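Local coordinates for protein poly-beta-hydroxybuterate polymerase (Cupriavidus necator, PDB 5T6O) that synthesises polyhydroxybutyrate without a template, probably as an acyltransferase, and is represented here by its catalytic domain of alpha/beta hydrolase fold, at residues 349-352 with 353-356; 18-21 with 22-25; 207-210 with 211-215. The protein carries 1 engineered substitution. All coordinates share one frame; numbering follows the deposited sequence.

Interaction 1 of 3, residues 349-352 with 353-356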
loop_
_atom_site.group_PDB
_atom_site.type_symbol
_atom_site.label_atom_id
_atom_site.label_comp_id
_atom_site.label_asym_id
_atom_site.label_seq_id
_atom_site.Cartn_x
_atom_site.Cartn_y
_atom_site.Cartn_z
ATOM N N PRO A 349 -21.449 -13.233 -19.881
ATOM C CA PRO A 349 -21.413 -13.934 -21.176
ATOM C C PRO A 349 -20.116 -14.678 -21.431
ATOM O O PRO A 349 -20.139 -15.734 -22.077
ATOM C CB PRO A 349 -21.622 -12.801 -22.193
ATOM C CG PRO A 349 -22.413 -11.782 -21.445
ATOM C CD PRO A 349 -21.834 -11.818 -20.054
ATOM N N ASP A 350 -18.985 -14.158 -20.951
ATOM C CA ASP A 350 -17.722 -14.874 -21.093
ATOM C C ASP A 350 -17.786 -16.211 -20.377
ATOM O O ASP A 350 -17.413 -17.256 -20.928
ATOM C CB ASP A 350 -16.580 -14.031 -20.526
ATOM C CG ASP A 350 -15.221 -14.684 -20.721
ATOM O OD1 ASP A 350 -14.837 -15.546 -19.898
ATOM O OD2 ASP A 350 -14.528 -14.330 -21.698
ATOM N N TRP A 351 -18.283 -16.194 -19.143
ATOM C CA TRP A 351 -18.379 -17.419 -18.362
ATOM C C TRP A 351 -19.407 -18.391 -18.948
ATOM O O TRP A 351 -19.133 -19.593 -19.055
ATOM C CB TRP A 351 -18.716 -17.087 -16.911
ATOM C CG TRP A 351 -19.008 -18.330 -16.134
ATOM C CD1 TRP A 351 -18.179 -19.388 -15.969
ATOM C CD2 TRP A 351 -20.222 -18.649 -15.439
ATOM N NE1 TRP A 351 -18.798 -20.366 -15.212
ATOM C CE2 TRP A 351 -20.048 -19.925 -14.861
ATOM C CE3 TRP A 351 -21.436 -17.979 -15.243
ATOM C CZ2 TRP A 351 -21.050 -20.557 -14.121
ATOM C CZ3 TRP A 351 -22.423 -18.601 -14.485
ATOM C CH2 TRP A 351 -22.226 -19.871 -13.935
ATOM N N THR A 352 -20.608 -17.912 -19.307
ATOM C CA THR A 352 -21.613 -18.873 -19.761
ATOM C C THR A 352 -21.200 -19.520 -21.076
ATOM O O THR A 352 -21.519 -20.694 -21.310
ATOM C CB THR A 352 -23.000 -18.233 -19.912
ATOM O OG1 THR A 352 -22.965 -17.213 -20.914
ATOM C CG2 THR A 352 -23.465 -17.620 -18.584
ATOM N N ALA A 353 -20.488 -18.782 -21.937
ATOM C CA ALA A 353 -19.958 -19.390 -23.152
ATOM C C ALA A 353 -18.919 -20.450 -22.814
ATOM O O ALA A 353 -18.904 -21.527 -23.419
ATOM C CB ALA A 353 -19.365 -18.318 -24.073
ATOM N N TRP A 354 -18.050 -20.165 -21.842
ATOM C CA TRP A 354 -17.109 -21.174 -21.359
ATOM C C TRP A 354 -17.850 -22.372 -20.781
ATOM O O TRP A 354 -17.518 -23.525 -21.088
ATOM C CB TRP A 354 -16.173 -20.549 -20.318
ATOM C CG TRP A 354 -15.198 -21.508 -19.637
ATOM C CD1 TRP A 354 -13.904 -21.774 -20.006
ATOM C CD2 TRP A 354 -15.445 -22.282 -18.455
ATOM N NE1 TRP A 354 -13.340 -22.686 -19.129
ATOM C CE2 TRP A 354 -14.264 -23.010 -18.172
ATOM C CE3 TRP A 354 -16.548 -22.436 -17.613
ATOM C CZ2 TRP A 354 -14.163 -23.885 -17.084
ATOM C CZ3 TRP A 354 -16.442 -23.303 -16.521
ATOM C CH2 TRP A 354 -15.258 -24.020 -16.276
ATOM N N LEU A 355 -18.890 -22.118 -19.979
ATOM C CA LEU A 355 -19.625 -23.215 -19.354
ATOM C C LEU A 355 -20.346 -24.064 -20.395
ATOM O O LEU A 355 -20.413 -25.293 -20.266
ATOM C CB LEU A 355 -20.620 -22.665 -18.334
ATOM C CG LEU A 355 -21.404 -23.705 -17.533
ATOM C CD1 LEU A 355 -20.481 -24.415 -16.555
ATOM C CD2 LEU A 355 -22.540 -23.022 -16.803
ATOM N N ALA A 356 -20.897 -23.431 -21.432
ATOM C CA ALA A 356 -21.545 -24.206 -22.483
ATOM C C ALA A 356 -20.581 -25.224 -23.086
ATOM O O ALA A 356 -20.965 -26.367 -23.361
ATOM C CB ALA A 356 -22.102 -23.272 -23.557
#

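Interaction 2 of 3, residues 18-21 with 22-25. With SO4 (sulfate ion), chain C.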
loop_
_atom_site.group_PDB
_atom_site.type_symbol
_atom_site.label_atom_id
_atom_site.label_comp_id
_atom_site.label_asym_id
_atom_site.label_seq_id
_atom_site.Cartn_x
_atom_site.Cartn_y
_atom_site.Cartn_z
ATOM N N PHE A 18 -34.010 -32.779 -2.114
ATOM C CA PHE A 18 -33.272 -33.579 -1.148
ATOM C C PHE A 18 -33.002 -32.699 0.061
ATOM O O PHE A 18 -32.798 -31.490 -0.078
ATOM C CB PHE A 18 -31.944 -34.099 -1.725
ATOM C CG PHE A 18 -31.064 -34.765 -0.694
ATOM C CD1 PHE A 18 -31.300 -36.073 -0.319
ATOM C CD2 PHE A 18 -30.017 -34.071 -0.082
ATOM C CE1 PHE A 18 -30.509 -36.689 0.648
ATOM C CE2 PHE A 18 -29.216 -34.691 0.898
ATOM C CZ PHE A 18 -29.466 -35.995 1.252
ATOM N N GLU A 19 -32.963 -33.312 1.240
ATOM C CA GLU A 19 -32.560 -32.548 2.413
ATOM C C GLU A 19 -31.979 -33.489 3.453
ATOM O O GLU A 19 -32.420 -34.639 3.597
ATOM C CB GLU A 19 -33.738 -31.746 3.004
ATOM C CG GLU A 19 -34.822 -32.592 3.629
ATOM C CD GLU A 19 -36.104 -31.800 3.947
ATOM O OE1 GLU A 19 -36.308 -30.713 3.367
ATOM O OE2 GLU A 19 -36.917 -32.279 4.768
ATOM N N ASN A 20 -30.990 -32.991 4.188
ATOM C CA ASN A 20 -30.525 -33.683 5.387
ATOM C C ASN A 20 -30.276 -32.619 6.450
ATOM O O ASN A 20 -30.746 -31.480 6.342
ATOM C CB ASN A 20 -29.306 -34.582 5.086
ATOM C CG ASN A 20 -28.038 -33.804 4.720
ATOM O OD1 ASN A 20 -27.975 -32.577 4.812
ATOM N ND2 ASN A 20 -27.009 -34.540 4.301
ATOM N N GLU A 21 -29.532 -32.980 7.494
ATOM C CA GLU A 21 -29.348 -32.049 8.598
ATOM C C GLU A 21 -28.569 -30.817 8.173
ATOM O O GLU A 21 -28.718 -29.757 8.794
ATOM C CB GLU A 21 -28.644 -32.741 9.769
ATOM C CG GLU A 21 -29.507 -33.782 10.476
ATOM C CD GLU A 21 -30.820 -33.204 10.988
ATOM O OE1 GLU A 21 -30.791 -32.110 11.592
ATOM O OE2 GLU A 21 -31.880 -33.838 10.776
ATOM N N TYR A 22 -27.775 -30.924 7.114
ATOM C CA TYR A 22 -26.832 -29.880 6.741
ATOM C C TYR A 22 -27.339 -28.962 5.646
ATOM O O TYR A 22 -26.903 -27.810 5.579
ATOM C CB TYR A 22 -25.509 -30.507 6.284
ATOM C CG TYR A 22 -24.807 -31.262 7.380
ATOM C CD1 TYR A 22 -25.132 -32.590 7.662
ATOM C CD2 TYR A 22 -23.819 -30.645 8.154
ATOM C CE1 TYR A 22 -24.491 -33.284 8.680
ATOM C CE2 TYR A 22 -23.175 -31.338 9.182
ATOM C CZ TYR A 22 -23.513 -32.647 9.434
ATOM O OH TYR A 22 -22.866 -33.328 10.446
ATOM N N PHE A 23 -28.227 -29.429 4.772
ATOM C CA PHE A 23 -28.601 -28.600 3.631
ATOM C C PHE A 23 -29.843 -29.159 2.949
ATOM O O PHE A 23 -30.271 -30.291 3.201
ATOM C CB PHE A 23 -27.456 -28.500 2.619
ATOM C CG PHE A 23 -27.302 -29.722 1.754
ATOM C CD1 PHE A 23 -26.816 -30.905 2.283
ATOM C CD2 PHE A 23 -27.622 -29.676 0.402
ATOM C CE1 PHE A 23 -26.675 -32.028 1.477
ATOM C CE2 PHE A 23 -27.477 -30.787 -0.406
ATOM C CZ PHE A 23 -27.005 -31.962 0.124
ATOM N N GLN A 24 -30.427 -28.321 2.092
ATOM C CA GLN A 24 -31.434 -28.720 1.118
ATOM C C GLN A 24 -30.864 -28.555 -0.285
ATOM O O GLN A 24 -30.208 -27.550 -0.582
ATOM C CB GLN A 24 -32.698 -27.870 1.243
ATOM C CG GLN A 24 -33.489 -28.130 2.510
ATOM C CD GLN A 24 -34.741 -27.302 2.582
ATOM O OE1 GLN A 24 -34.706 -26.074 2.410
ATOM N NE2 GLN A 24 -35.878 -27.974 2.811
ATOM N N LEU A 25 -31.110 -29.532 -1.151
ATOM C CA LEU A 25 -30.717 -29.407 -2.548
ATOM C C LEU A 25 -31.890 -28.825 -3.330
ATOM O O LEU A 25 -32.968 -29.422 -3.360
ATOM C CB LEU A 25 -30.310 -30.750 -3.148
ATOM C CG LEU A 25 -29.671 -30.608 -4.540
ATOM C CD1 LEU A 25 -28.336 -29.888 -4.452
ATOM C CD2 LEU A 25 -29.505 -31.983 -5.187
HETATM S S SO4 C . -27.961 -38.423 4.525
HETATM O O1 SO4 C . -27.403 -39.765 4.627
HETATM O O2 SO4 C . -26.967 -37.516 3.933
HETATM O O3 SO4 C . -28.355 -37.947 5.843
HETATM O O4 SO4 C . -29.150 -38.479 3.682
#

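Interaction 3 of 3, residues 207-210 with 211-215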
loop_
_atom_site.group_PDB
_atom_site.type_symbol
_atom_site.label_atom_id
_atom_site.label_comp_id
_atom_site.label_asym_id
_atom_site.label_seq_id
_atom_site.Cartn_x
_atom_site.Cartn_y
_atom_site.Cartn_z
ATOM N N VAL A 207 -24.546 0.513 14.326
ATOM C CA VAL A 207 -23.877 1.722 13.857
ATOM C C VAL A 207 -23.491 1.603 12.386
ATOM O O VAL A 207 -23.705 2.535 11.601
ATOM C CB VAL A 207 -22.654 2.022 14.746
ATOM C CG1 VAL A 207 -21.797 3.087 14.131
ATOM C CG2 VAL A 207 -23.107 2.489 16.085
ATOM N N VAL A 208 -22.930 0.464 11.986
ATOM C CA VAL A 208 -22.489 0.308 10.604
ATOM C C VAL A 208 -23.679 0.341 9.652
ATOM O O VAL A 208 -23.658 1.044 8.635
ATOM C CB VAL A 208 -21.670 -0.981 10.441
ATOM C CG1 VAL A 208 -21.391 -1.257 8.960
ATOM C CG2 VAL A 208 -20.357 -0.856 11.227
ATOM N N ASP A 209 -24.734 -0.407 9.972
ATOM C CA ASP A 209 -25.901 -0.455 9.093
ATOM C C ASP A 209 -26.504 0.934 8.930
ATOM O O ASP A 209 -26.745 1.403 7.810
ATOM C CB ASP A 209 -26.934 -1.439 9.658
ATOM C CG ASP A 209 -28.180 -1.541 8.793
ATOM O OD1 ASP A 209 -28.098 -2.169 7.714
ATOM O OD2 ASP A 209 -29.239 -0.998 9.194
ATOM N N ASN A 210 -26.721 1.622 10.045
ATOM C CA ASN A 210 -27.306 2.952 9.998
ATOM C C ASN A 210 -26.409 3.929 9.240
ATOM O O ASN A 210 -26.898 4.799 8.506
ATOM C CB ASN A 210 -27.564 3.425 11.425
ATOM C CG ASN A 210 -28.513 4.577 11.492
ATOM O OD1 ASN A 210 -28.095 5.717 11.648
ATOM N ND2 ASN A 210 -29.804 4.293 11.374
ATOM N N TYR A 211 -25.093 3.801 9.405
ATOM C CA TYR A 211 -24.178 4.692 8.696
ATOM C C TYR A 211 -24.238 4.461 7.188
ATOM O O TYR A 211 -24.322 5.418 6.405
ATOM C CB TYR A 211 -22.747 4.499 9.193
ATOM C CG TYR A 211 -21.768 5.283 8.338
ATOM C CD1 TYR A 211 -21.597 6.647 8.529
ATOM C CD2 TYR A 211 -21.060 4.665 7.316
ATOM C CE1 TYR A 211 -20.729 7.378 7.737
ATOM C CE2 TYR A 211 -20.184 5.397 6.505
ATOM C CZ TYR A 211 -20.030 6.749 6.730
ATOM O OH TYR A 211 -19.169 7.482 5.949
ATOM N N LEU A 212 -24.171 3.199 6.763
ATOM C CA LEU A 212 -24.134 2.904 5.333
ATOM C C LEU A 212 -25.420 3.349 4.650
ATOM O O LEU A 212 -25.389 3.882 3.534
ATOM C CB LEU A 212 -23.915 1.409 5.111
ATOM C CG LEU A 212 -22.557 0.896 5.573
ATOM C CD1 LEU A 212 -22.488 -0.604 5.397
ATOM C CD2 LEU A 212 -21.447 1.619 4.793
ATOM N N LYS A 213 -26.560 3.134 5.309
ATOM C CA LYS A 213 -27.843 3.475 4.697
ATOM C C LYS A 213 -28.002 4.973 4.512
ATOM O O LYS A 213 -28.655 5.407 3.559
ATOM C CB LYS A 213 -28.987 2.911 5.532
ATOM C CG LYS A 213 -29.024 1.406 5.472
ATOM C CD LYS A 213 -30.307 0.825 6.034
ATOM C CE LYS A 213 -30.315 -0.681 5.822
ATOM N NZ LYS A 213 -31.651 -1.283 6.036
ATOM N N GLY A 214 -27.407 5.781 5.380
ATOM C CA GLY A 214 -27.618 7.212 5.293
ATOM C C GLY A 214 -26.505 7.994 4.620
ATOM O O GLY A 214 -26.674 9.179 4.314
ATOM N N ASN A 215 -25.358 7.365 4.381
ATOM C CA ASN A 215 -24.203 8.120 3.940
ATOM C C ASN A 215 -23.445 7.493 2.782
ATOM O O ASN A 215 -22.405 8.035 2.391
ATOM C CB ASN A 215 -23.252 8.337 5.124
ATOM C CG ASN A 215 -23.929 9.054 6.265
ATOM O OD1 ASN A 215 -23.992 10.285 6.287
ATOM N ND2 ASN A 215 -24.476 8.288 7.209
#

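Interaction 1 of 3, residues 349-352 with 353-356
Trp351 O accepts from Leu355 N at 2.7 Å, the shortest of four i to i+4 bonds here. Two like it precede it and one follows. Ala353 N reaches Pro349 O at 3.1 Å, and Trp354 N reaches Asp350 O. Ala356 N reaches Thr352 O at 2.8 Å. All four carbonyls of 349-352 are therefore satisfied by the next turn. Thr352 OG1 sits between the backbone N and the carbonyl carbon (chi1 63°), which turns it back along the helix. It makes a weak hydrogen bond to Trp348 O. It also lies 3.1 Å from Ala353 N, but the angle is too poor for a bond.

These are about two turns of helix 348-358, which packs on the central sheet of the alpha/beta hydrolase fold. The two tryptophans meet rim to rim. Their closest atoms are Trp351 CD1 and Trp354 CE3, 3.8 Å apart. The planes are only 25° from parallel, yet neither ring lies over the other. Leu355 runs alongside Trp351, and its CD2 is 3.9 Å from Trp351 CZ2. Leu355 CB stands above one face of that indole, toward its rim.

The polar ends are answered by the sheet. Trp351 NE1 donates to Thr144 OG1 on strand 140-146. Asp350 uses both oxygens: OD1 is hydrogen-bonded to Tyr273 OH, and OD2 forms a salt bridge with Arg300 NH2. The ring of Tyr273 also meets both tryptophans.

Interaction 2 of 3, residues 18-21 with 22-25
Phe18 to Glu21 runs out and Tyr22 to Leu25 runs back, 169° apart in direction, with Leu25 N bonded to Phe18 O at 2.8 Å and Asn20 N to Phe23 O at 3.0 Å. The two segments form the end of the beta hairpin 14-19/23-28, at one side of the large mixed sheet. Glu19 and Gln24 are a non-hydrogen-bonded antiparallel pair between those bonds.

Asn20 holds the turn. Its CG lies between the backbone N and the carbonyl carbon (chi1 68°), which brings OD1 inward over the loop. OD1 accepts from Tyr22 N at 2.8 Å, making an Asx turn, with that donor above the carbonyl plane. Phe23 N also donates to OD1, at 3.2 Å; it lies nearly in line with the C=O, but the bond is bent at the hydrogen. The Asn20 amide stands almost upright to the Phe23 ring.

On the face shared by Glu19 and Gln24, the two side chains lie alongside each other, pointing the same way. Gln24 NE2 donates to Glu19 OE1 at 2.8 Å and lies close to straight out from that oxygen. Arg383 also forms a salt bridge to this OE1, and Glu378 accepts from the same NE2.

Phe18 CE2 touches Phe23 CZ at 3.6 Å, with the ring planes 49° apart. Helix 89-108 backs this side, with Arg99 against Phe18 and Ala100 against Phe23. A sulfate, probably from the crystallisation liquor, sits at the edge of Phe18. Arg99 NE bonds to it, and Asn20 ND2 donates to its O2 at 3.0 Å.

Interaction 3 of 3, residues 207-210 with 211-215
Tyr211 N donates to Val207 O at 2.9 Å, the first of the i to i+4 bonds along this stretch of helix 202-215. The ring of Tyr211 leads away from 207-210, and Asn215 CB lies over one of its faces, toward the rim.

Leu212 N donates to Val208 O at 2.9 Å. Its side chain lies beside that of Val208, pointing the same way, with Leu212 CD1 3.8 Å from Val208 CG1.

Lys213 N bonds to Asp209 O at 3.0 Å. Asp209 CG is anti to the backbone N (chi1 180°), which places the carboxylate where the extended lysine passes it at a slant. Lys213 CE is 3.3 Å from Asp209 OD1, so the closest side-chain touch is made by a methylene. The salt bridge from Lys213 NZ to Asp209 OD2 is long, at 4.0 Å.

Gly214 N makes weak bonds to both Asn210 O and Tyr211 O. Asn215 folds its side chain back, and its ND2 donates to Tyr211 O at 3.0 Å, in the carbonyl plane and on a lone pair.

The helix belongs to the long insertion between sheet strands 140-146 and 272-277, where alpha/beta hydrolases commonly carry a cap. Asn210 OD1 accepts from Ala180 N of the second subunit, whose Gln247 packs on Tyr211. Within the chain, helix 220-227 lies alongside: Leu223 touches Leu212 and Lys213, and Phe220 makes a cation-pi contact with Lys213.

Along the chain, interaction 2 comes first, then interaction 3, then interaction 1. None touches another. Centres are about 29 Å apart between interactions 1 and 2, about 37 Å between 1 and 3, and about 35 Å between 2 and 3. Interactions 1 and 2 share the central mixed sheet in different ways. The hairpin of 18-25 supplies strands near one side of it, while helix 348-358 packs on strands 113-118 and 140-146. Interaction 3 lies farther from the centre of the chain, on helix 202-215, and reaches neighbouring subunits. Parts from both ends of the chain thus join or cover the sheet, whereas the inserted helix lies at contacts with other subunits.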